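Local atomic coordinates of nitroreductase-like family protein (Bacillus cereus, PDB entry 2I7H), a protein that belongs to the nitroreductase-like family and binds flavin mononucleotide at the interface between the two subunits of its assembly. Residues Glu16-Arg21 with Lys170-Lys175; Lys55-Glu60 with Glu149-Thr154; Asp39-Pro44 with Cys117-Asn122. One frame throughout, in Å; residues are numbered along the deposited sequence. Where two conformers were deposited one is given.

How the contacts relate
Contact 1 closes the longest loop, from 16-21 to 170-175, and contacts 2 and 3 both lie inside it. Contacts 2 and 3 cross along the chain, in the order 39-44, 55-60, 117-122, 149-154. The centres of contacts 1 and 2 are about 27 Å apart, on opposite sides of the chain's centre; that of contact 3 is about 20 Å from contact 1 and 21 Å from contact 2. Contact 3 joins the last part of helix 30-40 and the loop after it to helix 106-129; contact 2 joins helix 145-150 to a strand outermost within this chain but paired with one of the second subunit. Contacts 1 and 3 hold residues of flavin mononucleotide pockets formed by both chains.

Contact 1 of 3, residues Glu16-Arg21 with Lys170-Lys175; sequences ERRSVR and KAPEGK. With FMN (flavin mononucleotide), chain G.
R18 reaches P172 with CG anti to its own carbonyl carbon (chi1 -58°) and a bend at chi2 (-81°) that places CD 3.2 Å from P172 O. A further bend at chi3 (96°) turns NE toward G174; R18 NH1 then lies 3.7 Å from G174 CA, which sits over one face of the guanidinium. The direct meeting is packing; a water supplies the polar link, accepting from R18 NH1 and donating to P172 O, 2.6 Å away. The ring of P172 lies against 18-20: its CG is 3.3 Å from S19 O, and its CD packs on V20 CG2 at 3.8 Å, the two side chains crossing at about a right angle. Next to this packing, 16-21 grips flavin mononucleotide. S19 N donates to O1P, S19 OG to O3P at 2.6 Å, and both R17 NH1 and R17 NH2 to O3P, so that one phosphate oxygen has three donors; the arginine charge probably offsets that of the phosphate. R21 takes the flavin ring, with NE on O2 (2.7 Å) and NH2 on N1 (2.9 Å). R18 also packs on W42 of the second subunit. Segment 16-21 follows helix 10-16 and is tied to strand 132-137 by backbone bonds between V20 and C134; segment 170-175 lies in the loop after strand 157-167, and V20 and A171 both rest on W128 of helix 106-129.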
loop_
_atom_site.group_PDB
_atom_site.type_symbol
_atom_site.label_atom_id
_atom_site.label_comp_id
_atom_site.label_asym_id
_atom_site.label_seq_id
_atom_site.Cartn_x
_atom_site.Cartn_y
_atom_site.Cartn_z
ATOM N N GLU A 16 -8.737 6.100 -11.984
ATOM C CA GLU A 16 -8.326 7.095 -12.962
ATOM C C GLU A 16 -6.856 7.490 -12.787
ATOM O O GLU A 16 -6.193 7.832 -13.757
ATOM C CB GLU A 16 -9.263 8.313 -12.920
ATOM C CG GLU A 16 -10.650 8.049 -13.523
ATOM C CD GLU A 16 -11.632 9.230 -13.396
ATOM O OE1 GLU A 16 -11.230 10.316 -12.904
ATOM O OE2 GLU A 16 -12.817 9.077 -13.805
ATOM N N ARG A 17 -6.356 7.431 -11.554
ATOM C CA ARG A 17 -4.925 7.601 -11.266
ATOM C C ARG A 17 -4.046 6.860 -12.267
ATOM O O ARG A 17 -4.259 5.680 -12.555
ATOM C CB ARG A 17 -4.598 7.113 -9.833
ATOM C CG ARG A 17 -3.168 7.396 -9.355
ATOM C CD ARG A 17 -2.592 6.256 -8.444
ATOM N NE ARG A 17 -2.666 4.929 -9.083
ATOM C CZ ARG A 17 -1.787 4.413 -9.954
ATOM N NH1 ARG A 17 -0.714 5.090 -10.342
ATOM N NH2 ARG A 17 -2.001 3.203 -10.484
ATOM N N ARG A 18 -3.077 7.584 -12.814
ATOM C CA ARG A 18 -2.065 7.014 -13.695
ATOM C C ARG A 18 -0.699 7.434 -13.189
ATOM O O ARG A 18 -0.536 8.546 -12.674
ATOM C CB ARG A 18 -2.211 7.539 -15.137
ATOM C CG ARG A 18 -3.537 7.314 -15.835
ATOM C CD ARG A 18 -3.625 5.914 -16.406
ATOM N NE ARG A 18 -4.332 5.118 -15.419
ATOM C CZ ARG A 18 -5.637 4.865 -15.444
ATOM N NH1 ARG A 18 -6.408 5.264 -16.460
ATOM N NH2 ARG A 18 -6.149 4.178 -14.451
ATOM N N SER A 19 0.281 6.548 -13.357
ATOM C CA SER A 19 1.683 6.909 -13.223
ATOM C C SER A 19 2.032 7.918 -14.313
ATOM O O SER A 19 1.817 7.668 -15.502
ATOM C CB SER A 19 2.560 5.663 -13.349
ATOM O OG SER A 19 2.377 4.842 -12.206
ATOM N N VAL A 20 2.565 9.065 -13.899
ATOM C CA VAL A 20 2.903 10.138 -14.821
ATOM C C VAL A 20 4.414 10.325 -14.746
ATOM O O VAL A 20 4.976 10.424 -13.658
ATOM C CB VAL A 20 2.111 11.425 -14.466
ATOM C CG1 VAL A 20 2.655 12.632 -15.196
ATOM C CG2 VAL A 20 0.644 11.227 -14.783
ATOM N N ARG A 21 5.068 10.337 -15.904
ATOM C CA ARG A 21 6.514 10.321 -15.950
ATOM C C ARG A 21 7.056 11.564 -16.643
ATOM O O ARG A 21 8.274 11.770 -16.696
ATOM C CB ARG A 21 7.021 9.032 -16.604
ATOM C CG ARG A 21 6.524 7.760 -15.891
ATOM C CD ARG A 21 6.941 6.500 -16.598
ATOM N NE ARG A 21 6.700 5.306 -15.785
ATOM C CZ ARG A 21 5.621 4.522 -15.856
ATOM N NH1 ARG A 21 4.643 4.788 -16.696
ATOM N NH2 ARG A 21 5.511 3.457 -15.077
ATOM N N LYS A 170 -1.296 15.666 -20.336
ATOM C CA LYS A 170 -2.281 14.649 -20.687
ATOM C C LYS A 170 -2.066 13.396 -19.847
ATOM O O LYS A 170 -0.926 12.974 -19.641
ATOM C CB LYS A 170 -2.201 14.318 -22.189
ATOM C CG LYS A 170 -0.873 13.712 -22.675
ATOM C CD LYS A 170 0.172 14.774 -22.978
ATOM C CE LYS A 170 1.560 14.168 -23.115
ATOM N NZ LYS A 170 2.517 15.153 -23.695
ATOM N N ALA A 171 -3.153 12.810 -19.351
ATOM C CA ALA A 171 -3.053 11.555 -18.602
ATOM C C ALA A 171 -2.636 10.443 -19.579
ATOM O O ALA A 171 -3.216 10.334 -20.673
ATOM C CB ALA A 171 -4.362 11.221 -17.923
ATOM N N PRO A 172 -1.614 9.640 -19.206
ATOM C CA PRO A 172 -1.320 8.419 -19.944
ATOM C C PRO A 172 -2.550 7.509 -19.981
ATOM O O PRO A 172 -3.458 7.621 -19.137
ATOM C CB PRO A 172 -0.232 7.735 -19.100
ATOM C CG PRO A 172 0.314 8.738 -18.230
ATOM C CD PRO A 172 -0.718 9.812 -18.048
ATOM N N GLU A 173 -2.569 6.610 -20.948
ATOM C CA GLU A 173 -3.630 5.625 -21.038
ATOM C C GLU A 173 -3.508 4.514 -20.019
ATOM O O GLU A 173 -2.405 4.151 -19.601
ATOM C CB GLU A 173 -3.666 5.051 -22.440
ATOM C CG GLU A 173 -3.996 6.090 -23.461
ATOM C CD GLU A 173 -5.394 6.633 -23.280
ATOM O OE1 GLU A 173 -5.644 7.792 -23.660
ATOM O OE2 GLU A 173 -6.248 5.902 -22.754
ATOM N N GLY A 174 -4.646 3.977 -19.607
ATOM C CA GLY A 174 -4.681 2.850 -18.688
ATOM C C GLY A 174 -4.356 1.519 -19.354
ATOM O O GLY A 174 -4.237 1.418 -20.591
ATOM N N LYS A 175 -4.168 0.499 -18.529
ATOM C CA LYS A 175 -4.057 -0.858 -19.025
ATOM C C LYS A 175 -5.103 -1.717 -18.310
ATOM O O LYS A 175 -5.126 -1.823 -17.076
ATOM C CB LYS A 175 -2.640 -1.391 -18.816
ATOM C CG LYS A 175 -2.088 -2.161 -19.984
ATOM C CD LYS A 175 -1.866 -3.625 -19.656
ATOM C CE LYS A 175 -0.718 -4.191 -20.533
ATOM N NZ LYS A 175 -0.000 -5.374 -19.908
HETATM N N1 FMN G . 7.393 2.941 -12.917
HETATM C C2 FMN G . 8.602 3.299 -13.507
HETATM O O2 FMN G . 8.603 3.895 -14.582
HETATM N N3 FMN G . 9.798 2.990 -12.881
HETATM C C4 FMN G . 9.757 2.317 -11.666
HETATM O O4 FMN G . 10.765 1.801 -11.212
HETATM C C4A FMN G . 8.548 1.965 -11.086
HETATM N N5 FMN G . 8.554 1.294 -9.875
HETATM C C5A FMN G . 7.348 0.920 -9.289
HETATM C C6 FMN G . 7.418 0.255 -8.081
HETATM C C7 FMN G . 6.294 -0.152 -7.395
HETATM C C7M FMN G . 6.479 -0.607 -5.977
HETATM C C8 FMN G . 5.047 0.111 -7.954
HETATM C C8M FMN G . 3.824 -0.240 -7.148
HETATM C C9 FMN G . 4.963 0.794 -9.194
HETATM C C9A FMN G . 6.115 1.207 -9.890
HETATM N N10 FMN G . 6.111 1.895 -11.142
HETATM C C10 FMN G . 7.338 2.276 -11.711
HETATM C "C1'" FMN G . 4.882 1.974 -12.027
HETATM C "C2'" FMN G . 4.774 0.741 -12.930
HETATM O "O2'" FMN G . 5.861 0.704 -13.810
HETATM C "C3'" FMN G . 3.462 0.504 -13.724
HETATM O "O3'" FMN G . 3.539 0.790 -15.107
HETATM C "C4'" FMN G . 2.249 1.260 -13.245
HETATM O "O4'" FMN G . 2.157 1.261 -11.842
HETATM C "C5'" FMN G . 1.014 0.615 -13.866
HETATM O "O5'" FMN G . 0.342 1.675 -14.522
HETATM P P FMN G . -0.372 2.841 -13.643
HETATM O O1P FMN G . -0.510 4.084 -14.501
HETATM O O2P FMN G . -1.740 2.314 -13.293
HETATM O O3P FMN G . 0.360 3.164 -12.346
HETATM O O HOH W 1 -5.974 7.806 -18.511
#

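Contact 2 of 3, residues Lys55-Glu60 with Glu149-Thr154; sequences KLYIGE and EGIGLT
K55 and I151 are the nearest residues across the contact, yet their CA atoms stay 8.8 Å apart, so that side chains from strand 53-58 must span the gap to the turn that ends helix 145-150. Y57 meets the turn through its hydroxyl: Y57 OH stands 3.5 Å from I151 CB, close to CG2 as well, and the two side chains cross at about a right angle. CG2 meets the phenol end obliquely, with 4.4 Å from Y57 CZ to I151 CG2. A water bound to Y57 OH donates to I151 O at 3.3 Å, joining the phenol to the backbone of the turn. K55 runs toward the same carbonyl; a bend at chi3 (98°) places CE, and NZ ends 3.6 Å from I151 O and 4.1 Å from L153 CD2, with the K55 and L153 side chains sliding past each other in opposite directions. The turn is a Schellman motif: G152, at positive phi (84°), is the C-prime residue, and G152 N bonds back to E149 O at 2.9 Å. Around this reversal I151 and L153 both touch I159 of strand 157-167, and L65 of helix 62-71 touches both Y57 and I151. Strand 53-58 pairs with strand 94-101 in its own chain and, through K55 to Y57, in parallel with a strand of the second subunit. K55 NZ finds its salt-bridge partner there, in E185 of the second subunit.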
loop_
_atom_site.group_PDB
_atom_site.type_symbol
_atom_site.label_atom_id
_atom_site.label_comp_id
_atom_site.label_asym_id
_atom_site.label_seq_id
_atom_site.Cartn_x
_atom_site.Cartn_y
_atom_site.Cartn_z
ATOM N N LYS A 55 12.514 12.387 2.319
ATOM C CA LYS A 55 13.346 13.521 1.899
ATOM C C LYS A 55 12.651 14.128 0.691
ATOM O O LYS A 55 12.304 13.413 -0.253
ATOM C CB LYS A 55 14.777 13.100 1.557
ATOM C CG LYS A 55 15.276 11.935 2.370
ATOM C CD LYS A 55 16.726 12.011 2.714
ATOM C CE LYS A 55 16.849 12.566 4.115
ATOM N NZ LYS A 55 18.085 12.170 4.788
ATOM N N LEU A 56 12.392 15.427 0.738
ATOM C CA LEU A 56 11.789 16.113 -0.396
ATOM C C LEU A 56 12.847 16.975 -1.057
ATOM O O LEU A 56 13.423 17.836 -0.416
ATOM C CB LEU A 56 10.597 16.985 0.054
ATOM C CG LEU A 56 10.020 18.009 -0.947
ATOM C CD1 LEU A 56 9.242 17.390 -2.099
ATOM C CD2 LEU A 56 9.145 19.050 -0.235
ATOM N N TYR A 57 13.108 16.713 -2.333
ATOM C CA TYR A 57 14.041 17.507 -3.123
ATOM C C TYR A 57 13.243 18.364 -4.078
ATOM O O TYR A 57 12.414 17.850 -4.840
ATOM C CB TYR A 57 15.041 16.621 -3.890
ATOM C CG TYR A 57 15.916 15.768 -2.979
ATOM C CD1 TYR A 57 15.417 14.597 -2.396
ATOM C CD2 TYR A 57 17.235 16.112 -2.721
ATOM C CE1 TYR A 57 16.197 13.808 -1.574
ATOM C CE2 TYR A 57 18.025 15.343 -1.897
ATOM C CZ TYR A 57 17.489 14.190 -1.314
ATOM O OH TYR A 57 18.243 13.415 -0.481
ATOM N N ILE A 58 13.474 19.672 -4.014
ATOM C CA ILE A 58 12.769 20.646 -4.850
ATOM C C ILE A 58 13.705 21.769 -5.265
ATOM O O ILE A 58 14.619 22.133 -4.524
ATOM C CB ILE A 58 11.522 21.262 -4.141
ATOM C CG1 ILE A 58 11.870 21.772 -2.736
ATOM C CG2 ILE A 58 10.395 20.253 -4.073
ATOM C CD1 ILE A 58 10.842 22.719 -2.147
ATOM N N GLY A 59 13.471 22.315 -6.454
ATOM C CA GLY A 59 14.241 23.461 -6.950
ATOM C C GLY A 59 15.701 23.098 -7.090
ATOM O O GLY A 59 16.026 22.050 -7.641
ATOM N N GLU A 60 16.580 23.946 -6.562
ATOM C CA GLU A 60 18.021 23.704 -6.663
ATOM C C GLU A 60 18.500 22.429 -5.962
ATOM O O GLU A 60 19.483 21.812 -6.396
ATOM C CB GLU A 60 18.813 24.935 -6.230
ATOM C CG GLU A 60 19.437 25.736 -7.401
ATOM C CD GLU A 60 20.880 25.293 -7.725
ATOM O OE1 GLU A 60 21.766 26.165 -7.890
ATOM O OE2 GLU A 60 21.139 24.063 -7.794
ATOM N N GLU A 149 23.993 6.053 1.079
ATOM C CA GLU A 149 24.939 6.876 1.836
ATOM C C GLU A 149 25.013 8.266 1.196
ATOM O O GLU A 149 25.004 9.275 1.886
ATOM C CB GLU A 149 26.312 6.167 1.919
ATOM C CG GLU A 149 27.534 7.035 1.786
ATOM C CD GLU A 149 28.328 6.809 0.465
ATOM O OE1 GLU A 149 28.328 7.719 -0.424
ATOM O OE2 GLU A 149 28.976 5.732 0.328
ATOM N N GLY A 150 25.037 8.291 -0.138
ATOM C CA GLY A 150 25.011 9.521 -0.926
ATOM C C GLY A 150 23.895 10.509 -0.611
ATOM O O GLY A 150 24.109 11.709 -0.715
ATOM N N ILE A 151 22.706 10.016 -0.236
ATOM C CA ILE A 151 21.614 10.920 0.187
ATOM C C ILE A 151 21.487 11.048 1.715
ATOM O O ILE A 151 20.492 11.587 2.208
ATOM C CB ILE A 151 20.226 10.579 -0.440
ATOM C CG1 ILE A 151 19.750 9.167 -0.037
ATOM C CG2 ILE A 151 20.224 10.798 -1.945
ATOM C CD1 ILE A 151 18.313 8.844 -0.455
ATOM N N GLY A 152 22.484 10.549 2.454
ATOM C CA GLY A 152 22.527 10.710 3.914
ATOM C C GLY A 152 21.746 9.720 4.775
ATOM O O GLY A 152 21.475 9.999 5.949
ATOM N N LEU A 153 21.375 8.574 4.207
ATOM C CA LEU A 153 20.777 7.496 4.986
ATOM C C LEU A 153 21.840 6.510 5.475
ATOM O O LEU A 153 22.863 6.291 4.805
ATOM C CB LEU A 153 19.723 6.736 4.173
ATOM C CG LEU A 153 18.503 7.490 3.681
ATOM C CD1 LEU A 153 17.614 6.567 2.976
ATOM C CD2 LEU A 153 17.814 8.049 4.853
ATOM N N THR A 154 21.580 5.907 6.638
ATOM C CA THR A 154 22.490 4.921 7.237
ATOM C C THR A 154 22.156 3.534 6.715
ATOM O O THR A 154 21.158 3.364 6.027
ATOM C CB THR A 154 22.407 4.959 8.792
ATOM O OG1 THR A 154 21.143 4.422 9.238
ATOM C CG2 THR A 154 22.568 6.399 9.308
HETATM O O HOH W 2 19.997 14.560 0.928
#

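Contact 3 of 3, residues Asp39-Pro44 with Cys117-Asn122. With FMN (flavin mononucleotide), chain J.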
loop_
_atom_site.group_PDB
_atom_site.type_symbol
_atom_site.label_atom_id
_atom_site.label_comp_id
_atom_site.label_asym_id
_atom_site.label_seq_id
_atom_site.Cartn_x
_atom_site.Cartn_y
_atom_site.Cartn_z
ATOM N N ASP A 39 -2.078 14.313 5.049
ATOM C CA ASP A 39 -3.252 13.494 4.800
ATOM C C ASP A 39 -2.914 12.013 4.604
ATOM O O ASP A 39 -3.651 11.138 5.087
ATOM C CB ASP A 39 -4.044 14.024 3.605
ATOM C CG ASP A 39 -4.695 15.357 3.881
ATOM O OD1 ASP A 39 -4.773 15.788 5.064
ATOM O OD2 ASP A 39 -5.110 15.997 2.890
ATOM N N ALA A 40 -1.798 11.739 3.913
ATOM C CA ALA A 40 -1.374 10.360 3.625
ATOM C C ALA A 40 -1.015 9.607 4.897
ATOM O O ALA A 40 -1.091 8.372 4.915
ATOM C CB ALA A 40 -0.185 10.303 2.596
ATOM N N THR A 41 -0.628 10.336 5.957
ATOM C CA THR A 41 -0.192 9.681 7.200
ATOM C C THR A 41 -1.306 8.869 7.857
ATOM O O THR A 41 -1.049 8.066 8.730
ATOM C CB THR A 41 0.490 10.635 8.241
ATOM O OG1 THR A 41 -0.426 11.644 8.633
ATOM C CG2 THR A 41 1.764 11.285 7.675
ATOM N N TRP A 42 -2.536 9.037 7.404
ATOM C CA TRP A 42 -3.643 8.261 7.938
ATOM C C TRP A 42 -3.674 6.875 7.309
ATOM O O TRP A 42 -4.703 6.282 7.141
ATOM C CB TRP A 42 -4.970 9.032 7.775
ATOM C CG TRP A 42 -5.004 10.164 8.698
ATOM C CD1 TRP A 42 -4.603 11.428 8.441
ATOM C CD2 TRP A 42 -5.390 10.130 10.091
ATOM N NE1 TRP A 42 -4.734 12.206 9.582
ATOM C CE2 TRP A 42 -5.205 11.428 10.605
ATOM C CE3 TRP A 42 -5.874 9.128 10.938
ATOM C CZ2 TRP A 42 -5.501 11.762 11.940
ATOM C CZ3 TRP A 42 -6.174 9.449 12.250
ATOM C CH2 TRP A 42 -5.966 10.758 12.751
ATOM N N ALA A 43 -2.517 6.347 6.980
ATOM C CA ALA A 43 -2.401 4.995 6.461
ATOM C C ALA A 43 -2.491 4.032 7.641
ATOM O O ALA A 43 -2.093 4.389 8.751
ATOM C CB ALA A 43 -1.061 4.857 5.719
ATOM N N PRO A 44 -3.002 2.803 7.414
ATOM C CA PRO A 44 -2.936 1.816 8.501
ATOM C C PRO A 44 -1.466 1.551 8.826
ATOM O O PRO A 44 -0.603 1.558 7.929
ATOM C CB PRO A 44 -3.514 0.557 7.853
ATOM C CG PRO A 44 -3.248 0.737 6.396
ATOM C CD PRO A 44 -3.573 2.205 6.198
ATOM N N CYS A 117 4.026 1.402 2.161
ATOM C CA CYS A 117 3.349 1.319 0.871
ATOM C C CYS A 117 1.923 1.875 0.852
ATOM O O CYS A 117 1.531 2.484 -0.141
ATOM C CB CYS A 117 3.354 -0.108 0.355
ATOM S SG CYS A 117 5.007 -0.722 0.095
ATOM N N ALA A 118 1.170 1.672 1.942
ATOM C CA ALA A 118 -0.168 2.214 2.105
ATOM C C ALA A 118 -0.128 3.764 2.135
ATOM O O ALA A 118 -0.963 4.409 1.512
ATOM C CB ALA A 118 -0.905 1.612 3.421
ATOM N N PHE A 119 0.828 4.331 2.878
ATOM C CA PHE A 119 1.108 5.774 2.914
ATOM C C PHE A 119 1.398 6.334 1.521
ATOM O O PHE A 119 0.847 7.373 1.145
ATOM C CB PHE A 119 2.260 6.024 3.908
ATOM C CG PHE A 119 2.902 7.381 3.824
ATOM C CD1 PHE A 119 2.347 8.475 4.478
ATOM C CD2 PHE A 119 4.129 7.535 3.178
ATOM C CE1 PHE A 119 2.945 9.677 4.412
ATOM C CE2 PHE A 119 4.732 8.733 3.100
ATOM C CZ PHE A 119 4.151 9.830 3.706
HETATM N N MSE A 120 2.205 5.624 0.729
HETATM C CA MSE A 120 2.576 6.094 -0.615
HETATM C C MSE A 120 1.427 6.047 -1.589
HETATM O O MSE A 120 1.263 6.962 -2.395
HETATM C CB MSE A 120 3.780 5.326 -1.189
HETATM C CG MSE A 120 5.072 5.638 -0.465
HETATM SE SE MSE A 120 6.651 4.626 -1.052
HETATM C CE MSE A 120 6.962 5.488 -2.732
ATOM N N GLN A 121 0.650 4.973 -1.514
ATOM C CA GLN A 121 -0.547 4.843 -2.301
ATOM C C GLN A 121 -1.593 5.910 -1.932
ATOM O O GLN A 121 -2.167 6.526 -2.822
ATOM C CB GLN A 121 -1.135 3.434 -2.194
ATOM C CG GLN A 121 -2.503 3.286 -2.872
ATOM C CD GLN A 121 -2.488 3.454 -4.377
ATOM O OE1 GLN A 121 -3.528 3.289 -5.032
ATOM N NE2 GLN A 121 -1.341 3.796 -4.939
ATOM N N ASN A 122 -1.800 6.132 -0.626
ATOM C CA ASN A 122 -2.622 7.247 -0.154
ATOM C C ASN A 122 -2.181 8.535 -0.810
ATOM O O ASN A 122 -2.994 9.286 -1.327
ATOM C CB ASN A 122 -2.439 7.457 1.342
ATOM C CG ASN A 122 -3.282 6.550 2.189
ATOM O OD1 ASN A 122 -4.197 5.865 1.728
ATOM N ND2 ASN A 122 -2.978 6.559 3.473
HETATM N N1 FMN J . -4.501 -5.082 13.353
HETATM C C2 FMN J . -4.671 -6.165 14.218
HETATM O O2 FMN J . -5.560 -6.165 15.072
HETATM N N3 FMN J . -3.840 -7.264 14.125
HETATM C C4 FMN J . -2.837 -7.288 13.169
HETATM O O4 FMN J . -2.157 -8.296 13.027
HETATM C C4A FMN J . -2.662 -6.205 12.303
HETATM N N5 FMN J . -1.653 -6.240 11.362
HETATM C C5A FMN J . -1.469 -5.181 10.504
HETATM C C6 FMN J . -0.449 -5.279 9.580
HETATM C C7 FMN J . -0.177 -4.303 8.653
HETATM C C7M FMN J . 0.339 -4.890 7.381
HETATM C C8 FMN J . -0.954 -3.141 8.674
HETATM C C8M FMN J . -0.870 -2.167 7.537
HETATM C C9 FMN J . -1.994 -3.028 9.613
HETATM C C9A FMN J . -2.283 -4.053 10.543
HETATM N N10 FMN J . -3.303 -3.973 11.526
HETATM C C10 FMN J . -3.506 -5.084 12.374
HETATM C "C1'" FMN J . -3.239 -2.733 12.376
HETATM C "C2'" FMN J . -4.066 -1.540 11.914
HETATM O "O2'" FMN J . -4.094 -1.450 10.495
HETATM C "C3'" FMN J . -3.423 -0.300 12.539
HETATM O "O3'" FMN J . -3.365 -0.408 13.949
HETATM C "C4'" FMN J . -4.171 0.965 12.216
HETATM O "O4'" FMN J . -3.276 1.940 11.746
HETATM C "C5'" FMN J . -4.821 1.490 13.481
HETATM O "O5'" FMN J . -5.326 2.765 13.196
HETATM P P FMN J . -6.409 2.966 12.009
HETATM O O1P FMN J . -6.164 1.998 10.864
HETATM O O2P FMN J . -6.207 4.392 11.492
HETATM O O3P FMN J . -7.808 2.732 12.608
#
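N122 and A40 make the hydrogen bond of the contact: N122 ND2 donates to A40 O at 3.0 Å, nearly straight at 163°. The acceptor lies almost in the amide plane of N122, while the donor is tilted 24° from the carbonyl plane of A40. The same ND2 sits 3.4 Å from A43 CB. The apolar contacts rest on small side chains set close against helix 106-129. A40 CB meets F119 CD1 at 3.6 Å and also N122 CB, and A43 CB has the CB atoms of A118 and F119 each 4.0 Å away; the two methyls press on backbone as well, A40 on F119 O and A43 on F119 N. P44 lays CG and CD on A118 CB, with CG 3.9 Å away. The aromatic part belongs to F119, whose CG, anti to the backbone N (chi1 166°), is directed to the side of A40 and T41. A40 O and T41 N lie at the ring edge, and T41 CG2 meets F119 CE1 at 3.8 Å, the two side chains side by side and pointing the same way; the ring also stacks with W52. T41 OG1 is bonded to N38 O. Contacts with flavin mononucleotide come from P44, whose CA is 3.3 Å from O4' and whose CB nears O2' at 3.4 Å. Close alanine packing and one directed amide bond thus join the last part of helix 30-40 and the loop after it to helix 106-129, consistent with a course into P44 set jointly with the bonds from R177 of the second subunit to T41 O and A43 O.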